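Local coordinates for transcription regulator AsnC/Lrp ligand binding domain-containing protein (Sulfolobus tokodaii, PDB 2ZBC), which probably binds amino acids as a stand-alone RAM module of the Lrp/AsnC family, here holding isoleucine, and so may take part in regulating amino-acid metabolism, at residues 2-6 against 44-49; 8-12 against 64-68. All blocks are in the same frame, centred on the assembly; numbering follows the deposited sequence.

Contact 1 (2-6 against 44-49)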
ATOM      1  N   ALA A   2      20.303  16.080  12.787  1.00 22.15           N
ATOM      2  CA  ALA A   2      19.406  15.394  11.768  1.00 22.82           C
ATOM      3  C   ALA A   2      18.160  14.872  12.510  1.00 22.07           C
ATOM      4  O   ALA A   2      18.306  14.359  13.624  1.00 21.67           O
ATOM      5  CB  ALA A   2      20.123  14.262  11.180  1.00 23.11           C
ATOM      6  N   SER A   3      16.966  15.030  11.907  1.00 22.60           N
ATOM      7  CA  SER A   3      15.685  14.713  12.519  1.00 22.10           C
ATOM      8  C   SER A   3      14.867  13.834  11.568  1.00 18.49           C
ATOM      9  O   SER A   3      14.872  14.026  10.359  1.00 18.16           O
ATOM     10  CB  SER A   3      14.890  15.988  12.793  1.00 23.61           C
ATOM     11  OG  SER A   3      15.670  16.984  13.504  1.00 31.59           O
ATOM     12  N   ALA A   4      14.141  12.899  12.154  1.00 15.81           N
ATOM     13  CA  ALA A   4      13.307  12.077  11.379  1.00 13.85           C
ATOM     14  C   ALA A   4      12.227  11.446  12.286  1.00 13.23           C
ATOM     15  O   ALA A   4      12.383  11.365  13.505  1.00 13.39           O
ATOM     16  CB  ALA A   4      14.126  11.039  10.681  1.00 15.33           C
ATOM     17  N   ILE A   5      11.162  11.028  11.656  1.00 13.66           N
ATOM     18  CA  ILE A   5      10.151  10.242  12.310  1.00 15.02           C
ATOM     19  C   ILE A   5      10.169   8.881  11.681  1.00 14.39           C
ATOM     20  O   ILE A   5      10.110   8.800  10.442  1.00 13.55           O
ATOM     21  CB  ILE A   5       8.829  10.892  12.093  1.00 15.48           C
ATOM     22  CG1 ILE A   5       8.741  12.274  12.707  1.00 19.17           C
ATOM     23  CG2 ILE A   5       7.659  10.018  12.660  1.00 15.28           C
ATOM     24  CD1 ILE A   5       8.752  12.289  14.114  1.00 24.22           C
ATOM     25  N   VAL A   6      10.299   7.812  12.502  1.00 12.48           N
ATOM     26  CA  VAL A   6      10.408   6.465  12.003  1.00 13.13           C
ATOM     27  C   VAL A   6       9.171   5.671  12.404  1.00 14.36           C
ATOM     28  O   VAL A   6       8.816   5.626  13.577  1.00 16.34           O
ATOM     29  CB  VAL A   6      11.661   5.762  12.548  1.00 12.82           C
ATOM     30  CG1 VAL A   6      11.820   4.413  11.938  1.00 11.34           C
ATOM     31  CG2 VAL A   6      12.935   6.606  12.246  1.00 13.71           C
ATOM     32  N   VAL A  44      13.388  10.645  16.063  1.00 15.07           N
ATOM     33  CA  VAL A  44      14.793  10.407  16.244  1.00 15.77           C
ATOM     34  C   VAL A  44      15.482  11.720  15.998  1.00 17.72           C
ATOM     35  O   VAL A  44      15.179  12.367  15.057  1.00 15.72           O
ATOM     36  CB  VAL A  44      15.324   9.401  15.243  1.00 16.31           C
ATOM     37  CG1 VAL A  44      16.829   9.320  15.319  1.00 15.98           C
ATOM     38  CG2 VAL A  44      14.677   8.070  15.464  1.00 15.81           C
ATOM     39  N   GLU A  45      16.327  12.135  16.915  1.00 17.87           N
ATOM     40  CA  GLU A  45      17.211  13.291  16.708  1.00 19.52           C
ATOM     41  C   GLU A  45      18.640  12.800  16.836  1.00 18.91           C
ATOM     42  O   GLU A  45      19.011  12.187  17.858  1.00 19.48           O
ATOM     43  CB  GLU A  45      16.893  14.360  17.776  1.00 21.88           C
ATOM     44  CG  GLU A  45      17.768  15.639  17.757  1.00 28.23           C
ATOM     45  CD  GLU A  45      17.576  16.544  16.538  1.00 33.63           C
ATOM     46  OE1 GLU A  45      16.423  16.576  15.974  1.00 34.84           O
ATOM     47  OE2 GLU A  45      18.613  17.197  16.139  1.00 35.72           O
ATOM     48  N   ALA A  46      19.436  12.945  15.783  1.00 17.44           N
ATOM     49  CA  ALA A  46      20.799  12.552  15.881  1.00 16.20           C
ATOM     50  C   ALA A  46      21.670  13.780  15.464  1.00 16.38           C
ATOM     51  O   ALA A  46      21.191  14.758  14.884  1.00 15.61           O
ATOM     52  CB  ALA A  46      21.114  11.366  15.033  1.00 15.99           C
ATOM     53  N   ASP A  47      22.928  13.641  15.753  1.00 17.49           N
ATOM     54  CA  ASP A  47      23.882  14.745  15.650  1.00 18.46           C
ATOM     55  C   ASP A  47      24.182  15.003  14.171  1.00 17.65           C
ATOM     56  O   ASP A  47      24.504  16.127  13.756  1.00 19.00           O
ATOM     57  CB  ASP A  47      25.176  14.348  16.383  1.00 18.19           C
ATOM     58  CG  ASP A  47      25.084  14.454  17.882  1.00 21.83           C
ATOM     59  OD1 ASP A  47      24.167  15.041  18.474  1.00 26.34           O
ATOM     60  OD2 ASP A  47      25.965  13.965  18.543  1.00 29.24           O
ATOM     61  N   SER A  48      24.084  13.973  13.341  1.00 17.53           N
ATOM     62  CA  SER A  48      24.350  14.096  11.917  1.00 16.06           C
ATOM     63  C   SER A  48      23.518  13.098  11.115  1.00 17.88           C
ATOM     64  O   SER A  48      22.971  12.135  11.742  1.00 14.41           O
ATOM     65  CB  SER A  48      25.813  13.747  11.679  1.00 16.10           C
ATOM     66  OG  SER A  48      26.047  12.428  12.039  1.00 14.10           O
HETATM   67  N   MSE A  49      23.578  13.229   9.785  1.00 17.35           N
HETATM   68  CA  MSE A  49      22.866  12.310   8.876  1.00 19.21           C
HETATM   69  C   MSE A  49      23.535  10.897   8.921  1.00 17.91           C
HETATM   70  O   MSE A  49      22.821   9.843   9.030  1.00 17.42           O
HETATM   71  CB  MSE A  49      22.743  12.897   7.440  1.00 19.49           C
HETATM   72  CG  MSE A  49      21.574  13.937   7.247  1.00 20.72           C
HETATM   73 SE   MSE A  49      19.837  13.332   7.556  1.00 32.54          SE
HETATM   74  CE  MSE A  49      19.613  12.168   5.973  1.00 30.42           C
TER
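Ala2 lays its methyl group over the turn that leads into helix 49-60, with CB 3.6 Å from Ser48 C and 3.8 Å from SE of selenomethionine Met49; a small side chain lets the first ordered residue lie this close. Two backbone hydrogen bonds tie it to Ala46, Ala2 N to Ala46 O at 2.6 Å and Ala46 N to Ala2 O at 2.8 Å. The ladder continues at Ala4-Val44, where backbone hydrogen bonds join Val44 N to Ala4 O at 2.8 Å and Ala4 N to Val44 O at 3.1 Å. Between these rungs, Ser3 and Glu45 form a non-hydrogen-bonded pair with polar side chains on the same face of the sheet, Ser3 OG donating to Glu45 OE1 at 2.6 Å. On the other, apolar face Val44 CG2 touches Val6 CG2 at 3.9 Å, and Leu52 of the helix packs on Ala4 and Val44. Ser48 N-caps the helix, its OG bonding Lys51 N. Such pairing of central strands beneath a helix is characteristic of the ferredoxin-like alpha/beta sandwich of RAM domains.

Contact 2 (8-12 against 64-68)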
ATOM      1  N   ILE A   8       7.551   2.096  12.803  1.00 13.05           N
ATOM      2  CA  ILE A   8       8.117   0.756  12.995  1.00 13.00           C
ATOM      3  C   ILE A   8       6.979  -0.245  12.966  1.00 13.13           C
ATOM      4  O   ILE A   8       5.950   0.002  13.585  1.00 12.46           O
ATOM      5  CB  ILE A   8       8.826   0.718  14.326  1.00 12.55           C
ATOM      6  CG1 ILE A   8      10.020   1.697  14.337  1.00 13.07           C
ATOM      7  CG2 ILE A   8       9.394  -0.642  14.583  1.00 14.39           C
ATOM      8  CD1 ILE A   8      10.633   1.803  15.703  1.00 11.65           C
ATOM      9  N   ASN A   9       7.180  -1.385  12.305  1.00 13.00           N
ATOM     10  CA  ASN A   9       6.296  -2.536  12.444  1.00 12.62           C
ATOM     11  C   ASN A   9       7.101  -3.564  13.131  1.00 12.64           C
ATOM     12  O   ASN A   9       8.271  -3.816  12.750  1.00 12.79           O
ATOM     13  CB  ASN A   9       5.761  -3.111  11.109  1.00 13.64           C
ATOM     14  CG  ASN A   9       4.562  -2.298  10.575  1.00 16.65           C
ATOM     15  OD1 ASN A   9       3.340  -2.647  10.762  1.00 18.57           O
ATOM     16  ND2 ASN A   9       4.900  -1.233   9.885  1.00 16.35           N
ATOM     17  N   THR A  10       6.471  -4.236  14.094  1.00 11.56           N
ATOM     18  CA  THR A  10       7.153  -5.311  14.843  1.00 12.48           C
ATOM     19  C   THR A  10       6.592  -6.679  14.425  1.00 14.26           C
ATOM     20  O   THR A  10       5.581  -6.738  13.751  1.00 12.54           O
ATOM     21  CB  THR A  10       6.941  -5.170  16.355  1.00 12.59           C
ATOM     22  OG1 THR A  10       5.555  -5.289  16.704  1.00 12.36           O
ATOM     23  CG2 THR A  10       7.337  -3.790  16.828  1.00 14.79           C
ATOM     24  N   ASP A  11       7.286  -7.763  14.818  1.00 16.11           N
ATOM     25  CA  ASP A  11       6.697  -9.101  14.792  1.00 19.86           C
ATOM     26  C   ASP A  11       5.396  -9.024  15.583  1.00 20.87           C
ATOM     27  O   ASP A  11       5.233  -8.179  16.521  1.00 20.30           O
ATOM     28  CB  ASP A  11       7.602 -10.130  15.436  1.00 21.39           C
ATOM     29  CG  ASP A  11       8.815 -10.408  14.611  1.00 26.78           C
ATOM     30  OD1 ASP A  11       8.852 -10.054  13.402  1.00 29.94           O
ATOM     31  OD2 ASP A  11       9.765 -10.999  15.134  1.00 30.20           O
ATOM     32  N   ALA A  12       4.426  -9.850  15.195  1.00 21.70           N
ATOM     33  CA  ALA A  12       3.118  -9.744  15.851  1.00 20.75           C
ATOM     34  C   ALA A  12       3.373 -10.035  17.369  1.00 20.43           C
ATOM     35  O   ALA A  12       4.050 -11.015  17.742  1.00 20.74           O
ATOM     36  CB  ALA A  12       2.078 -10.681  15.176  1.00 19.69           C
ATOM     37  N   PRO A  64      15.645  -6.963  18.383  1.00 15.07           N
ATOM     38  CA  PRO A  64      14.690  -8.099  18.406  1.00 15.41           C
ATOM     39  C   PRO A  64      13.283  -7.649  18.228  1.00 15.01           C
ATOM     40  O   PRO A  64      12.793  -6.729  18.873  1.00 14.46           O
ATOM     41  CB  PRO A  64      14.866  -8.682  19.803  1.00 15.41           C
ATOM     42  CG  PRO A  64      16.352  -8.339  20.149  1.00 17.49           C
ATOM     43  CD  PRO A  64      16.485  -6.934  19.580  1.00 16.14           C
ATOM     44  N   LYS A  65      12.670  -8.279  17.248  1.00 17.01           N
ATOM     45  CA  LYS A  65      11.245  -8.210  16.952  1.00 16.73           C
ATOM     46  C   LYS A  65      10.930  -7.001  16.132  1.00 16.73           C
ATOM     47  O   LYS A  65       9.770  -6.793  15.828  1.00 18.98           O
ATOM     48  CB  LYS A  65      10.388  -8.318  18.231  1.00 16.81           C
ATOM     49  CG  LYS A  65      10.767  -9.596  19.062  1.00 19.79           C
ATOM     50  CD  LYS A  65       9.648 -10.068  20.024  1.00 20.71           C
ATOM     51  CE  LYS A  65       9.976 -11.407  20.678  1.00 22.99           C
ATOM     52  NZ  LYS A  65       9.155 -11.599  21.925  1.00 24.96           N
ATOM     53  N   VAL A  66      11.922  -6.212  15.690  1.00 14.67           N
ATOM     54  CA  VAL A  66      11.595  -5.229  14.666  1.00 14.89           C
ATOM     55  C   VAL A  66      11.519  -5.943  13.301  1.00 13.23           C
ATOM     56  O   VAL A  66      12.440  -6.595  12.835  1.00 12.69           O
ATOM     57  CB  VAL A  66      12.612  -4.006  14.694  1.00 14.83           C
ATOM     58  CG1 VAL A  66      12.518  -3.207  13.512  1.00 17.52           C
ATOM     59  CG2 VAL A  66      12.381  -3.223  15.896  1.00 12.70           C
ATOM     60  N   ARG A  67      10.435  -5.719  12.612  1.00 14.61           N
ATOM     61  CA  ARG A  67      10.248  -6.283  11.305  1.00 14.77           C
ATOM     62  C   ARG A  67      10.588  -5.326  10.141  1.00 15.20           C
ATOM     63  O   ARG A  67      11.323  -5.670   9.144  1.00 15.06           O
ATOM     64  CB  ARG A  67       8.789  -6.698  11.178  1.00 16.01           C
ATOM     65  CG  ARG A  67       8.436  -7.243   9.831  1.00 20.43           C
ATOM     66  CD  ARG A  67       6.911  -7.508   9.705  1.00 25.84           C
ATOM     67  NE  ARG A  67       6.555  -8.679  10.493  1.00 30.52           N
ATOM     68  CZ  ARG A  67       5.293  -9.079  10.747  1.00 28.29           C
ATOM     69  NH1 ARG A  67       4.256  -8.336  10.325  1.00 22.01           N
ATOM     70  NH2 ARG A  67       5.105 -10.184  11.476  1.00 27.22           N
ATOM     71  N   SER A  68      10.000  -4.157  10.227  1.00 14.78           N
ATOM     72  CA  SER A  68      10.238  -3.128   9.219  1.00 13.15           C
ATOM     73  C   SER A  68      10.254  -1.748   9.841  1.00 13.58           C
ATOM     74  O   SER A  68       9.740  -1.512  10.961  1.00 12.49           O
ATOM     75  CB  SER A  68       9.178  -3.288   8.133  1.00 14.09           C
ATOM     76  OG  SER A  68       7.927  -2.921   8.555  1.00 20.13           O
TER
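This is an antiparallel strand pairing interrupted by a classic beta bulge, where the end of strand 3-10 meets the start of strand 66-75 in the four-stranded sheet of the RAM domain. Arg67 and Ser68 together face Asn9, whose O accepts from Arg67 N at 2.9 Å and from Ser68 N at 3.1 Å; Asn9 N returns a bond to Ser68 O at 2.9 Å. Beyond the bulge the register has slipped by one, so Thr10 pairs with Val66, and Asp11 N bonds Lys65 O at 2.9 Å. Lys65 NZ forms a salt bridge with Glu17. Apolar Ile8 suits its place against Leu22 of helix 15-22 and meets Val66, with Ile8 CG2 4.2 Å from Val66 CG2. The long side chain of Arg67 reaches across the segment 8-12 to the subunit boundary, where NH1 bonds the O of Arg67 of the third subunit. One guanidinium face lies beneath Thr10 O and Asp11 N, and Asp11 OD1 forms a long salt bridge to Arg67 NE at 4.0 Å.

How the contacts relate
Strand 3-10 serves both contacts: its start pairs with strand 40-45 in contact 1, its end with the later strand 66-75 in contact 2, so the segments alternate along the sequence. The two centres lie about 20 Å apart, on opposite sides of the chain's centre. Isoleucine is bound near both: the side chain of Val6 in contact 1 comes within about 5 Å of a ligand, that of Thr10 in contact 2 within about 6 Å. Pocket residues adjoin each, Thr69 and Thr71 packing on Val6, while Asp39 hydrogen-bonds Thr10 N. Contact 1 meets Tyr35 of the second subunit through Met49; contact 2 touches that subunit and the third, where Thr10 meets Arg61.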